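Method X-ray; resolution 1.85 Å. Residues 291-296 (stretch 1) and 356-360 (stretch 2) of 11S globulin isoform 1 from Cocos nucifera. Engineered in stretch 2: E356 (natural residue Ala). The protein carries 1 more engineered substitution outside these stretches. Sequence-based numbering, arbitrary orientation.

Stretch 1 (291-296) VVLYRN
Stretch 2, residues 356-360: EGFQL

The contact is a short antiparallel β-ladder between two segments whose touching residues are at least 62 apart in sequence, held by four backbone hydrogen bonds and packed mainly on the face that carries V291, L293, F358 and L360. The strand axes support this reading: 291-293 and 357-360 approach to 4.8 Å, with N-to-C directions 177° apart, and the two stretches together bury 376 Å².

Register follows from the CA spacings. V291 pairs with L360 and L293 with F358 as wide, hydrogen-bonded pairs, with CA-CA distances of 5.4 and 5.2 Å; between them V292 faces Q359 as a narrow, non-hydrogen-bonded pair. Each wide pair closes a two-bond ring. In the first, V291 N donates to L360 O at 3.0 Å (157° at the hydrogen) and L360 N donates to V291 O at 2.9 Å (168°). In the second, L293 N donates to F358 O at 2.9 Å (165°), whereas F358 N to L293 O is longer and more bent, 3.1 Å and 144°. At the narrow pair, a CA-H...O contact from Q359 CA to V291 O, 3.4 Å with 140° at the hydrogen, supplements the ladder. The stretch 1 strand has extended phi/psi values of -112/126, -128/111 and -103/128; opposite it, F358, Q359 and L360 adopt -164/118, -123/137 and -146/166.

Side chains alternate between the faces. V291 (chi1 t) meets L360 (chi1 p, chi2 100°), whose end bends nearer the neighbouring strand, so that V291 CB lies 3.6 Å from L360 CD1. L293 (m, t) places CD1 4.3 Å from F358 CD2, at the edge of the ring and near its plane; F358 has chi1 t and chi2 40°, and the end of its side chain leads away from stretch 1. On the other face, V292 (chi1 t) brings CG2 to 3.9 Å from Q359 CG. Q359 takes chi1 m, chi2 102° and chi3 48°. Its NE2 donates to a water at 3.0 Å, and this water donates to L293 O at 2.5 Å, bridging the side-chain amide to a carbonyl that also accepts from F358 N.

The ladder frays where stretch 1 leaves its strand. G357, at phi/psi 83/178, lets its CA approach L293 O to 3.3 Å. An ideal CB here would sit 3.1 Å from L293 O and would also be jammed against the carbonyl oxygen of the preceding residue; the backbone angles by themselves call for glycine. R295 lies near G357 with a CA-CA distance of 4.4 Å, but no hydrogen bond joins them. The R295 CA-to-CB bond points sideways, but the end of the side chain (76°, 141°, -89°, -91°) leads away and turns to N296 (phi/psi 63/9, chi1 m): R295 NE donates to N296 OD1 at a very short 2.5 Å, and R295 NH2 donates weakly to the same OD1 at 2.6 Å. The engineered E356, at a corner of the chain, has its CA-to-CB bond pointing away from stretch 1 and an extended side chain (t, t, 178°).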

# COMPACT_ATOMS: atom_id res chain seq x y z
N VAL A 291 -1.72 12.82 -28.86
CA VAL A 291 -1.82 14.26 -29.12
C VAL A 291 -2.25 14.44 -30.57
O VAL A 291 -1.61 13.91 -31.48
CB VAL A 291 -0.49 14.98 -28.86
CG1 VAL A 291 -0.61 16.47 -29.14
CG2 VAL A 291 -0.02 14.74 -27.43
N VAL A 292 -3.33 15.19 -30.78
CA VAL A 292 -3.79 15.52 -32.14
C VAL A 292 -3.95 17.04 -32.19
O VAL A 292 -4.82 17.59 -31.52
CB VAL A 292 -5.11 14.83 -32.49
CG1 VAL A 292 -5.70 15.44 -33.79
CG2 VAL A 292 -4.92 13.31 -32.62
N LEU A 293 -3.08 17.70 -32.96
CA LEU A 293 -3.04 19.15 -33.08
C LEU A 293 -3.68 19.54 -34.41
O LEU A 293 -3.33 18.97 -35.46
CB LEU A 293 -1.60 19.65 -33.04
CG LEU A 293 -0.91 19.77 -31.68
CD1 LEU A 293 0.52 20.21 -31.89
CD2 LEU A 293 -1.65 20.78 -30.83
N TYR A 294 -4.64 20.45 -34.37
CA TYR A 294 -5.28 20.97 -35.57
C TYR A 294 -4.35 21.99 -36.22
O TYR A 294 -3.32 22.37 -35.66
CB TYR A 294 -6.63 21.60 -35.22
CG TYR A 294 -7.65 20.66 -34.58
CD1 TYR A 294 -7.58 19.28 -34.75
CD2 TYR A 294 -8.70 21.18 -33.82
CE1 TYR A 294 -8.52 18.44 -34.17
CE2 TYR A 294 -9.63 20.36 -33.23
CZ TYR A 294 -9.54 18.99 -33.41
OH TYR A 294 -10.48 18.19 -32.82
N ARG A 295 -4.74 22.47 -37.42
CA ARG A 295 -3.86 23.31 -38.23
C ARG A 295 -3.25 24.45 -37.40
O ARG A 295 -3.96 25.17 -36.71
CB ARG A 295 -4.62 23.88 -39.44
CG ARG A 295 -5.60 25.03 -39.13
CD ARG A 295 -5.60 26.14 -40.21
NE ARG A 295 -4.60 27.19 -39.97
CZ ARG A 295 -4.82 28.31 -39.27
NH1 ARG A 295 -6.00 28.55 -38.72
NH2 ARG A 295 -3.84 29.19 -39.12
N ASN A 296 -1.92 24.55 -37.45
CA ASN A 296 -1.13 25.63 -36.86
C ASN A 296 -1.21 25.73 -35.33
O ASN A 296 -0.70 26.70 -34.75
CB ASN A 296 -1.50 26.99 -37.47
CG ASN A 296 -1.26 27.03 -38.95
OD1 ASN A 296 -2.16 27.36 -39.73
ND2 ASN A 296 -0.06 26.69 -39.36
N GLU A 356 -1.28 21.26 -42.07
CA GLU A 356 -1.91 19.96 -42.24
C GLU A 356 -2.35 19.33 -40.92
O GLU A 356 -3.02 18.29 -40.93
CB GLU A 356 -0.92 19.03 -42.95
CG GLU A 356 -1.46 17.71 -43.45
CD GLU A 356 -0.35 16.74 -43.78
OE1 GLU A 356 -0.65 15.59 -44.18
OE2 GLU A 356 0.83 17.13 -43.62
N GLY A 357 -2.04 19.93 -39.79
CA GLY A 357 -2.20 19.23 -38.53
C GLY A 357 -0.99 18.36 -38.28
O GLY A 357 -0.06 18.26 -39.09
N PHE A 358 -1.00 17.70 -37.11
CA PHE A 358 0.18 17.02 -36.60
C PHE A 358 -0.34 16.08 -35.52
O PHE A 358 -0.91 16.57 -34.54
CB PHE A 358 1.17 18.04 -36.03
CG PHE A 358 2.50 17.46 -35.59
CD1 PHE A 358 3.14 16.49 -36.32
CD2 PHE A 358 3.14 17.97 -34.46
CE1 PHE A 358 4.38 16.00 -35.93
CE2 PHE A 358 4.37 17.46 -34.05
CZ PHE A 358 4.98 16.48 -34.79
N GLN A 359 -0.16 14.76 -35.70
CA GLN A 359 -0.65 13.76 -34.75
C GLN A 359 0.49 12.88 -34.25
O GLN A 359 1.34 12.43 -35.03
CB GLN A 359 -1.73 12.84 -35.36
CG GLN A 359 -2.91 13.57 -35.97
CD GLN A 359 -2.79 13.62 -37.49
OE1 GLN A 359 -2.53 12.61 -38.13
NE2 GLN A 359 -2.97 14.81 -38.06
N LEU A 360 0.50 12.60 -32.95
CA LEU A 360 1.54 11.72 -32.45
C LEU A 360 1.00 10.88 -31.30
O LEU A 360 -0.09 11.11 -30.77
CB LEU A 360 2.77 12.51 -32.01
CG LEU A 360 2.41 13.64 -31.05
CD1 LEU A 360 2.66 13.32 -29.56
CD2 LEU A 360 3.12 14.91 -31.48
O HOH W 1 -4.44 17.08 -36.75